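Local coordinates for protein beta-fructofuranosidase, insoluble isoenzyme CWINV1 (Arabidopsis thaliana, PDB 2OXB) that hydrolyses terminal non-reducing beta-D-fructofuranoside residues of sucrose and 1-kestose, and to a lesser extent of neokestose and levan, in the plant cell wall, at residues G292-E296 / W308-Q312; I29-Q35 / V47-S53; T6-Q11 / M531-S537. The protein carries 1 engineered substitution. All coordinates share one frame; numbering follows the deposited sequence.

Interaction 1: residues G292-E296 / W308-Q312. With NAG (2-acetamido-2-deoxy-beta-D-glucopyranose), chain C.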
loop_
_atom_site.group_PDB
_atom_site.type_symbol
_atom_site.label_atom_id
_atom_site.label_comp_id
_atom_site.label_asym_id
_atom_site.label_seq_id
_atom_site.Cartn_x
_atom_site.Cartn_y
_atom_site.Cartn_z
ATOM N N GLY A 292 1.125 3.772 0.986
ATOM C CA GLY A 292 1.717 3.058 -0.135
ATOM C C GLY A 292 1.905 3.988 -1.321
ATOM O O GLY A 292 1.017 4.785 -1.632
ATOM N N TRP A 293 3.052 3.873 -1.992
ATOM C CA TRP A 293 3.378 4.728 -3.124
ATOM C C TRP A 293 2.674 4.454 -4.468
ATOM O O TRP A 293 1.943 5.317 -4.954
ATOM C CB TRP A 293 4.908 4.790 -3.293
ATOM C CG TRP A 293 5.380 5.298 -4.635
ATOM C CD1 TRP A 293 4.902 6.376 -5.326
ATOM C CD2 TRP A 293 6.402 4.713 -5.459
ATOM N NE1 TRP A 293 5.556 6.493 -6.532
ATOM C CE2 TRP A 293 6.484 5.488 -6.638
ATOM C CE3 TRP A 293 7.256 3.606 -5.313
ATOM C CZ2 TRP A 293 7.384 5.198 -7.669
ATOM C CZ3 TRP A 293 8.155 3.313 -6.338
ATOM C CH2 TRP A 293 8.209 4.112 -7.506
ATOM N N THR A 294 2.857 3.298 -5.089
ATOM C CA THR A 294 2.180 3.061 -6.381
ATOM C C THR A 294 2.781 3.808 -7.575
ATOM O O THR A 294 2.528 4.996 -7.799
ATOM C CB THR A 294 0.665 3.420 -6.335
ATOM O OG1 THR A 294 -0.039 2.433 -5.578
ATOM C CG2 THR A 294 0.071 3.458 -7.743
ATOM N N ASN A 295 3.552 3.052 -8.343
ATOM C CA ASN A 295 4.229 3.488 -9.547
ATOM C C ASN A 295 3.313 4.288 -10.439
ATOM O O ASN A 295 2.170 4.579 -10.113
ATOM C CB ASN A 295 4.654 2.261 -10.351
ATOM C CG ASN A 295 6.132 2.185 -10.583
ATOM O OD1 ASN A 295 6.823 3.204 -10.624
ATOM N ND2 ASN A 295 6.620 0.961 -10.768
ATOM N N GLU A 296 3.843 4.577 -11.614
ATOM C CA GLU A 296 3.140 5.303 -12.647
ATOM C C GLU A 296 3.083 4.328 -13.831
ATOM O O GLU A 296 4.122 4.042 -14.421
ATOM C CB GLU A 296 3.960 6.518 -13.037
ATOM C CG GLU A 296 3.198 7.552 -13.809
ATOM C CD GLU A 296 2.384 8.442 -12.899
ATOM O OE1 GLU A 296 2.997 9.024 -11.986
ATOM O OE2 GLU A 296 1.151 8.553 -13.101
ATOM N N TRP A 308 4.630 15.240 -14.331
ATOM C CA TRP A 308 4.562 14.582 -13.031
ATOM C C TRP A 308 4.594 13.042 -13.057
ATOM O O TRP A 308 4.272 12.392 -14.061
ATOM C CB TRP A 308 3.316 15.059 -12.273
ATOM C CG TRP A 308 2.028 14.803 -12.989
ATOM C CD1 TRP A 308 1.344 15.668 -13.795
ATOM C CD2 TRP A 308 1.301 13.577 -13.014
ATOM N NE1 TRP A 308 0.231 15.052 -14.330
ATOM C CE2 TRP A 308 0.179 13.766 -13.863
ATOM C CE3 TRP A 308 1.486 12.332 -12.407
ATOM C CZ2 TRP A 308 -0.752 12.759 -14.117
ATOM C CZ3 TRP A 308 0.556 11.321 -12.661
ATOM C CH2 TRP A 308 -0.551 11.545 -13.511
ATOM N N SER A 309 5.004 12.466 -11.935
ATOM C CA SER A 309 5.067 11.014 -11.801
ATOM C C SER A 309 5.007 10.628 -10.332
ATOM O O SER A 309 5.817 11.078 -9.526
ATOM C CB SER A 309 6.348 10.453 -12.441
ATOM O OG SER A 309 6.419 9.046 -12.315
ATOM N N GLY A 310 4.017 9.819 -9.983
ATOM C CA GLY A 310 3.885 9.366 -8.611
ATOM C C GLY A 310 2.739 9.943 -7.807
ATOM O O GLY A 310 2.618 11.154 -7.627
ATOM N N ILE A 311 1.880 9.051 -7.330
ATOM C CA ILE A 311 0.749 9.443 -6.501
ATOM C C ILE A 311 0.891 8.652 -5.205
ATOM O O ILE A 311 1.685 7.713 -5.127
ATOM C CB ILE A 311 -0.613 9.087 -7.140
ATOM C CG1 ILE A 311 -0.835 7.578 -7.097
ATOM C CG2 ILE A 311 -0.673 9.615 -8.546
ATOM C CD1 ILE A 311 -2.175 7.138 -7.577
ATOM N N GLN A 312 0.127 9.030 -4.188
ATOM C CA GLN A 312 0.173 8.325 -2.917
ATOM C C GLN A 312 -1.208 7.728 -2.714
ATOM O O GLN A 312 -2.213 8.434 -2.793
ATOM C CB GLN A 312 0.491 9.298 -1.785
ATOM C CG GLN A 312 1.085 8.634 -0.569
ATOM C CD GLN A 312 2.558 8.263 -0.757
ATOM O OE1 GLN A 312 3.121 7.486 0.022
ATOM N NE2 GLN A 312 3.193 8.834 -1.783
HETATM C C1 NAG C . 7.029 0.554 -12.096
HETATM C C2 NAG C . 6.470 -0.838 -12.432
HETATM C C3 NAG C . 6.596 -1.178 -13.931
HETATM C C4 NAG C . 6.220 -0.016 -14.854
HETATM C C5 NAG C . 6.991 1.209 -14.371
HETATM C C6 NAG C . 6.862 2.480 -15.201
HETATM C C7 NAG C . 8.081 -2.630 -12.245
HETATM C C8 NAG C . 9.541 -2.187 -12.230
HETATM N N2 NAG C . 7.182 -1.840 -11.660
HETATM O O3 NAG C . 5.795 -2.311 -14.239
HETATM O O4 NAG C . 6.593 -0.340 -16.183
HETATM O O5 NAG C . 6.580 1.525 -13.037
HETATM O O6 NAG C . 7.748 3.485 -14.720
HETATM O O7 NAG C . 7.777 -3.687 -12.794
#
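Trp293 to Glu296 runs nearly antiparallel to Gly310 to Gln312, the end-to-end directions of the two segments lying 155° apart, with CA atoms 4.8 Å apart at Trp293 and Gln312 and 5.8 Å at Glu296 and Gly310. This is loop packing in the five-bladed beta-propeller of family 32: a loop following strand 287-291 lies against the short strand 308-309, which pairs parallel with strand 15-26. The Trp293 indole presents its edge to the second segment, with Gly310 CA in the ring plane 3.9 Å from NE1. A CB at Gly310 would crowd Trp293 NE1 and, at these backbone angles, the carbonyl O of Ser309. Beyond the contact, Trp293 packs on Asn18 of the substrate site. Glu296 reaches across with CG anti to the backbone N (chi1 -164°) and a bend at chi2, which brings its carboxylate to the Gly310 amide. The bond from Gly310 N to Glu296 OE1 is modelled too short and OE1 is crowded, so its geometry is doubtful. Glu296 OE2 forms salt bridges with Lys306 and Arg498, which probably stabilise the buried carboxylate as an anion; Arg498 brings in strand 493-498 of the C-terminal domain. Thr294 lays CG2 4.3 Å from Ile311 CG1, while its OG1 bonds to Lys273 O. Asn295 turns away from the contact and carries the N-glycan, its ND2 bonded covalently to NAG C1 at 1.4 Å.

Interaction 2: residues I29-Q35 / V47-S53. With FRU (beta-D-fructofuranose), chain B.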
loop_
_atom_site.group_PDB
_atom_site.type_symbol
_atom_site.label_atom_id
_atom_site.label_comp_id
_atom_site.label_asym_id
_atom_site.label_seq_id
_atom_site.Cartn_x
_atom_site.Cartn_y
_atom_site.Cartn_z
ATOM N N ILE A 29 -1.354 16.915 14.900
ATOM C CA ILE A 29 -1.079 17.185 13.491
ATOM C C ILE A 29 -0.266 16.065 12.832
ATOM O O ILE A 29 0.844 15.745 13.257
ATOM C CB ILE A 29 -0.339 18.539 13.332
ATOM C CG1 ILE A 29 -1.272 19.681 13.756
ATOM C CG2 ILE A 29 0.137 18.715 11.897
ATOM C CD1 ILE A 29 -0.603 21.035 13.851
ATOM N N TYR A 30 -0.834 15.470 11.792
ATOM C CA TYR A 30 -0.171 14.400 11.073
ATOM C C TYR A 30 0.925 14.994 10.201
ATOM O O TYR A 30 0.941 16.197 9.908
ATOM C CB TYR A 30 -1.182 13.633 10.209
ATOM C CG TYR A 30 -2.298 12.988 11.012
ATOM C CD1 TYR A 30 -2.042 11.883 11.829
ATOM C CD2 TYR A 30 -3.587 13.525 11.010
ATOM C CE1 TYR A 30 -3.036 11.331 12.631
ATOM C CE2 TYR A 30 -4.591 12.988 11.809
ATOM C CZ TYR A 30 -4.312 11.891 12.623
ATOM O OH TYR A 30 -5.284 11.372 13.461
ATOM N N HIS A 31 1.851 14.139 9.792
ATOM C CA HIS A 31 2.957 14.569 8.953
ATOM C C HIS A 31 3.217 13.531 7.861
ATOM O O HIS A 31 2.983 12.337 8.049
ATOM C CB HIS A 31 4.218 14.760 9.812
ATOM C CG HIS A 31 4.170 15.952 10.722
ATOM N ND1 HIS A 31 4.164 17.250 10.253
ATOM C CD2 HIS A 31 4.179 16.045 12.075
ATOM C CE1 HIS A 31 4.177 18.089 11.273
ATOM N NE2 HIS A 31 4.187 17.385 12.391
ATOM N N LEU A 32 3.665 14.010 6.709
ATOM C CA LEU A 32 4.015 13.156 5.584
ATOM C C LEU A 32 5.172 13.805 4.861
ATOM O O LEU A 32 5.120 14.982 4.479
ATOM C CB LEU A 32 2.874 12.985 4.570
ATOM C CG LEU A 32 3.313 12.276 3.259
ATOM C CD1 LEU A 32 3.510 10.801 3.499
ATOM C CD2 LEU A 32 2.269 12.449 2.165
ATOM N N PHE A 33 6.231 13.032 4.700
ATOM C CA PHE A 33 7.387 13.501 3.976
ATOM C C PHE A 33 7.378 12.529 2.810
ATOM O O PHE A 33 6.403 11.798 2.638
ATOM C CB PHE A 33 8.653 13.355 4.830
ATOM C CG PHE A 33 8.586 14.070 6.160
ATOM C CD1 PHE A 33 8.807 15.434 6.251
ATOM C CD2 PHE A 33 8.308 13.369 7.328
ATOM C CE1 PHE A 33 8.754 16.082 7.488
ATOM C CE2 PHE A 33 8.251 14.019 8.565
ATOM C CZ PHE A 33 8.476 15.372 8.637
ATOM N N TYR A 34 8.433 12.529 2.004
ATOM C CA TYR A 34 8.519 11.623 0.870
ATOM C C TYR A 34 9.641 11.974 -0.084
ATOM O O TYR A 34 10.187 13.077 -0.059
ATOM C CB TYR A 34 7.199 11.573 0.089
ATOM C CG TYR A 34 6.704 12.909 -0.400
ATOM C CD1 TYR A 34 6.021 13.785 0.443
ATOM C CD2 TYR A 34 6.897 13.290 -1.717
ATOM C CE1 TYR A 34 5.539 15.005 -0.027
ATOM C CE2 TYR A 34 6.420 14.504 -2.194
ATOM C CZ TYR A 34 5.747 15.351 -1.354
ATOM O OH TYR A 34 5.303 16.543 -1.871
ATOM N N GLN A 35 9.978 11.000 -0.918
ATOM C CA GLN A 35 11.019 11.154 -1.906
ATOM C C GLN A 35 10.433 11.995 -3.053
ATOM O O GLN A 35 9.469 11.580 -3.707
ATOM C CB GLN A 35 11.449 9.766 -2.393
ATOM C CG GLN A 35 11.893 8.817 -1.283
ATOM C CD GLN A 35 13.371 8.918 -0.956
ATOM O OE1 GLN A 35 14.214 8.418 -1.690
ATOM N NE2 GLN A 35 13.690 9.572 0.147
ATOM N N VAL A 47 14.615 14.492 -2.407
ATOM C CA VAL A 47 14.604 15.239 -1.150
ATOM C C VAL A 47 13.363 14.841 -0.354
ATOM O O VAL A 47 12.448 14.211 -0.888
ATOM C CB VAL A 47 14.517 16.767 -1.400
ATOM C CG1 VAL A 47 14.676 17.522 -0.086
ATOM C CG2 VAL A 47 15.571 17.199 -2.409
ATOM N N TRP A 48 13.327 15.221 0.918
ATOM C CA TRP A 48 12.180 14.926 1.765
ATOM C C TRP A 48 11.161 16.064 1.746
ATOM O O TRP A 48 11.145 16.899 2.647
ATOM C CB TRP A 48 12.642 14.652 3.204
ATOM C CG TRP A 48 13.177 13.249 3.412
ATOM C CD1 TRP A 48 14.080 12.585 2.619
ATOM C CD2 TRP A 48 12.830 12.340 4.464
ATOM N NE1 TRP A 48 14.311 11.319 3.113
ATOM C CE2 TRP A 48 13.559 11.142 4.244
ATOM C CE3 TRP A 48 11.977 12.416 5.572
ATOM C CZ2 TRP A 48 13.455 10.033 5.097
ATOM C CZ3 TRP A 48 11.878 11.308 6.418
ATOM C CH2 TRP A 48 12.611 10.139 6.174
ATOM N N ALA A 49 10.325 16.098 0.705
ATOM C CA ALA A 49 9.289 17.117 0.593
ATOM C C ALA A 49 8.357 16.908 1.770
ATOM O O ALA A 49 8.195 15.780 2.247
ATOM C CB ALA A 49 8.534 16.971 -0.700
ATOM N N HIS A 50 7.743 17.996 2.232
ATOM C CA HIS A 50 6.852 17.950 3.389
ATOM C C HIS A 50 5.433 18.417 3.103
ATOM O O HIS A 50 5.185 19.134 2.139
ATOM C CB HIS A 50 7.437 18.803 4.518
ATOM C CG HIS A 50 6.887 18.488 5.872
ATOM N ND1 HIS A 50 6.154 17.348 6.133
ATOM C CD2 HIS A 50 7.020 19.127 7.057
ATOM C CE1 HIS A 50 5.865 17.300 7.422
ATOM N NE2 HIS A 50 6.380 18.368 8.005
ATOM N N SER A 51 4.515 17.989 3.962
ATOM C CA SER A 51 3.098 18.335 3.893
ATOM C C SER A 51 2.524 17.914 5.251
ATOM O O SER A 51 3.127 17.096 5.943
ATOM C CB SER A 51 2.405 17.570 2.757
ATOM O OG SER A 51 2.907 17.961 1.483
ATOM N N THR A 52 1.381 18.481 5.642
ATOM C CA THR A 52 0.724 18.163 6.923
ATOM C C THR A 52 -0.788 17.948 6.740
ATOM O O THR A 52 -1.341 18.261 5.683
ATOM C CB THR A 52 0.921 19.304 7.952
ATOM O OG1 THR A 52 0.480 20.545 7.386
ATOM C CG2 THR A 52 2.387 19.433 8.346
ATOM N N SER A 53 -1.461 17.422 7.761
ATOM C CA SER A 53 -2.904 17.205 7.658
ATOM C C SER A 53 -3.602 17.055 9.006
ATOM O O SER A 53 -2.956 16.872 10.046
ATOM C CB SER A 53 -3.187 15.969 6.807
ATOM O OG SER A 53 -4.567 15.838 6.558
HETATM C C1 FRU B . 12.246 2.206 -3.211
HETATM C C2 FRU B . 13.672 2.773 -3.200
HETATM C C3 FRU B . 14.286 2.709 -1.788
HETATM C C4 FRU B . 15.190 3.907 -1.739
HETATM C C5 FRU B . 14.446 4.885 -2.649
HETATM C C6 FRU B . 15.350 5.673 -3.575
HETATM O O1 FRU B . 12.235 0.820 -2.923
HETATM O O2 FRU B . 14.649 2.231 -4.163
HETATM O O3 FRU B . 15.024 1.516 -1.541
HETATM O O4 FRU B . 15.322 4.425 -0.411
HETATM O O5 FRU B . 13.557 4.141 -3.469
HETATM O O6 FRU B . 16.079 6.604 -2.796
#
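Phe33 and His50 lie side by side as an offset stack, ring centroids 4.0 Å apart and planes inclined by 21°. The imidazole is held in this orientation by a bond from His50 ND1 to Leu32 O (3.1 Å, 165° at the hydrogen). The acceptor lies in the ring plane, although the donor stands above the carbonyl plane. His31 meets His50 rim to rim, with neither ring over the other's face. On the far side of Phe33, Trp48 slants past so that its CE3 is 3.5 Å from Phe33 CB, completing a buried aromatic cluster. The Tyr34 ring meets Ala49 instead: Ala49 CB sits over one face, offset toward the rim, 3.7 Å from the centroid (CH-pi). Gln35, bent at chi2 (-89°), sets its amide almost perpendicular to the Trp48 indole and accepts a bond from the fructose at OE1, 2.8 Å from FRU O6. Gln35 NE2 is hydrogen-bonded to Asn21 OD1 and Cys77 O, which position the amide; Trp78 O accepts from Trp48 NE1. Backbone bonds such as Leu32 N to Ser51 O (3.2 Å) confirm the antiparallel register. The arrangement is a beta hairpin of a propeller blade, whose end at Gln35 lines the sugar pocket of a family 32 invertase.

Interaction 3: residues T6-Q11 / M531-S537; sequences TGFHFQ and MNSAQIS
Met531 places its CE methyl almost exactly on the normal of the Phe8 ring, 3.8 Å from the centroid and only 3° off axis, although the two residues lie at opposite ends of the chain. The sulfur follows above the same face at 5.1 Å from SD to the centroid of Phe8, a Met-aromatic contact, and Met531 CB reaches Phe8 CE2. Met531 is bent at both chi2 and chi3, which curls the methyl back over the ring. Replacing Phe8 by an alanine would probably open a gap where the ring lies against Met531 and Leu338, leaving the Met531 methyl without its aromatic surface. One hydrogen bond ties the segments: Ala534 N to Gly7 O, 2.9 Å and nearly straight at 177°. Further along, Ile536 turns toward the N-terminal segment, its CG2 3.2 Å from His9 O and close to the edge of the Phe10 ring, while its CD1 lies 3.4 Å from Thr6 O. Neither segment is regular, and strands and loops of both domains flank them: Phe10 meets the loop residue Trp59, Asp480 of strand 473-480 accepts from Gly7 N and Phe8 N, His9 packs on Val483 and Glu485 of strand 483-488, and the segment 531-537 continues directly from strand 521-530.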
loop_
_atom_site.group_PDB
_atom_site.type_symbol
_atom_site.label_atom_id
_atom_site.label_comp_id
_atom_site.label_asym_id
_atom_site.label_seq_id
_atom_site.Cartn_x
_atom_site.Cartn_y
_atom_site.Cartn_z
ATOM N N THR A 6 -5.031 13.166 -9.932
ATOM C CA THR A 6 -6.082 12.799 -8.987
ATOM C C THR A 6 -6.656 14.027 -8.292
ATOM O O THR A 6 -5.958 15.023 -8.079
ATOM C CB THR A 6 -5.571 11.843 -7.899
ATOM O OG1 THR A 6 -4.648 12.530 -7.052
ATOM C CG2 THR A 6 -4.874 10.653 -8.530
ATOM N N GLY A 7 -7.931 13.940 -7.929
ATOM C CA GLY A 7 -8.586 15.035 -7.240
ATOM C C GLY A 7 -8.646 14.899 -5.721
ATOM O O GLY A 7 -8.582 15.901 -5.015
ATOM N N PHE A 8 -8.764 13.680 -5.203
ATOM C CA PHE A 8 -8.845 13.498 -3.763
ATOM C C PHE A 8 -7.781 12.594 -3.153
ATOM O O PHE A 8 -7.874 12.205 -1.990
ATOM C CB PHE A 8 -10.234 12.991 -3.363
ATOM C CG PHE A 8 -10.591 11.656 -3.935
ATOM C CD1 PHE A 8 -10.095 10.490 -3.377
ATOM C CD2 PHE A 8 -11.442 11.565 -5.029
ATOM C CE1 PHE A 8 -10.446 9.243 -3.903
ATOM C CE2 PHE A 8 -11.796 10.331 -5.559
ATOM C CZ PHE A 8 -11.295 9.167 -4.994
ATOM N N HIS A 9 -6.759 12.254 -3.909
ATOM C CA HIS A 9 -5.719 11.411 -3.337
ATOM C C HIS A 9 -4.622 12.309 -2.785
ATOM O O HIS A 9 -4.838 13.044 -1.818
ATOM C CB HIS A 9 -5.175 10.468 -4.409
ATOM C CG HIS A 9 -6.117 9.364 -4.759
ATOM N ND1 HIS A 9 -6.462 8.373 -3.866
ATOM C CD2 HIS A 9 -6.817 9.115 -5.888
ATOM C CE1 HIS A 9 -7.337 7.561 -4.431
ATOM N NE2 HIS A 9 -7.570 7.989 -5.659
ATOM N N PHE A 10 -3.445 12.232 -3.394
ATOM C CA PHE A 10 -2.319 13.063 -3.011
ATOM C C PHE A 10 -1.156 12.873 -3.957
ATOM O O PHE A 10 -0.850 11.761 -4.390
ATOM C CB PHE A 10 -1.839 12.802 -1.582
ATOM C CG PHE A 10 -0.592 13.574 -1.235
ATOM C CD1 PHE A 10 -0.607 14.969 -1.210
ATOM C CD2 PHE A 10 0.621 12.917 -1.027
ATOM C CE1 PHE A 10 0.571 15.695 -0.987
ATOM C CE2 PHE A 10 1.809 13.635 -0.802
ATOM C CZ PHE A 10 1.782 15.023 -0.785
ATOM N N GLN A 11 -0.507 13.985 -4.262
ATOM C CA GLN A 11 0.609 13.983 -5.165
ATOM C C GLN A 11 1.192 15.378 -5.213
ATOM O O GLN A 11 0.560 16.345 -4.779
ATOM C CB GLN A 11 0.130 13.589 -6.557
ATOM C CG GLN A 11 -0.987 14.473 -7.082
ATOM C CD GLN A 11 -1.566 13.946 -8.363
ATOM O OE1 GLN A 11 -0.902 13.942 -9.402
ATOM N NE2 GLN A 11 -2.802 13.461 -8.299
ATOM N N MET A 531 -17.377 12.128 -5.765
ATOM C CA MET A 531 -16.359 12.592 -4.818
ATOM C C MET A 531 -15.756 13.959 -5.144
ATOM O O MET A 531 -15.089 14.131 -6.170
ATOM C CB MET A 531 -15.219 11.574 -4.730
ATOM C CG MET A 531 -15.581 10.223 -4.127
ATOM S SD MET A 531 -15.574 10.222 -2.321
ATOM C CE MET A 531 -13.820 10.271 -1.980
ATOM N N ASN A 532 -15.993 14.915 -4.249
ATOM C CA ASN A 532 -15.470 16.267 -4.382
ATOM C C ASN A 532 -13.960 16.210 -4.242
ATOM O O ASN A 532 -13.395 15.200 -3.806
ATOM C CB ASN A 532 -16.019 17.172 -3.282
ATOM C CG ASN A 532 -17.518 17.339 -3.359
ATOM O OD1 ASN A 532 -18.165 17.663 -2.369
ATOM N ND2 ASN A 532 -18.078 17.132 -4.547
ATOM N N SER A 533 -13.312 17.312 -4.592
ATOM C CA SER A 533 -11.863 17.395 -4.525
ATOM C C SER A 533 -11.331 17.615 -3.122
ATOM O O SER A 533 -12.020 18.133 -2.242
ATOM C CB SER A 533 -11.359 18.514 -5.438
ATOM O OG SER A 533 -11.564 18.175 -6.799
ATOM N N ALA A 534 -10.092 17.195 -2.918
ATOM C CA ALA A 534 -9.439 17.363 -1.637
ATOM C C ALA A 534 -8.302 18.342 -1.893
ATOM O O ALA A 534 -7.673 18.309 -2.955
ATOM C CB ALA A 534 -8.908 16.026 -1.133
ATOM N N GLN A 535 -8.055 19.222 -0.929
ATOM C CA GLN A 535 -7.005 20.234 -1.043
ATOM C C GLN A 535 -5.614 19.620 -0.925
ATOM O O GLN A 535 -5.060 19.509 0.169
ATOM C CB GLN A 535 -7.209 21.317 0.029
ATOM C CG GLN A 535 -8.680 21.666 0.251
ATOM C CD GLN A 535 -8.900 23.065 0.780
ATOM O OE1 GLN A 535 -10.043 23.473 0.998
ATOM N NE2 GLN A 535 -7.817 23.812 0.982
ATOM N N ILE A 536 -5.064 19.228 -2.071
ATOM C CA ILE A 536 -3.741 18.614 -2.148
ATOM C C ILE A 536 -2.689 19.575 -2.718
ATOM O O ILE A 536 -2.964 20.327 -3.657
ATOM C CB ILE A 536 -3.764 17.326 -3.040
ATOM C CG1 ILE A 536 -4.404 17.641 -4.406
ATOM C CG2 ILE A 536 -4.499 16.207 -2.322
ATOM C CD1 ILE A 536 -4.380 16.479 -5.412
ATOM N N SER A 537 -1.493 19.536 -2.131
ATOM C CA SER A 537 -0.354 20.360 -2.544
ATOM C C SER A 537 0.910 19.870 -1.838
ATOM O O SER A 537 1.984 19.821 -2.432
ATOM C CB SER A 537 -0.588 21.841 -2.204
ATOM O OG SER A 537 -1.534 22.440 -3.077
#

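Interaction 3 joins the two ends of the chain, so interactions 1 and 2 are nested inside the loop it closes; interaction 2 is complete before interaction 1 begins. The three centres are 14 to 15 Å apart. Interactions 1 and 2 share the sheet ordered 60-66, 47-53, 29-36, 15-26, 308-309 without touching, their nearest atoms being about 5 Å apart. Interaction 3 meets both: Gln312 N lies 2.9 Å from Phe10 O, a probable hydrogen bond, and the Phe10 ring packs against Leu32, Tyr34 and Ser51. Phe10 thus connects the terminal segments to a propeller blade whose strands carry substrate residues, while Asp480 and Arg498 tie in the C-terminal domain.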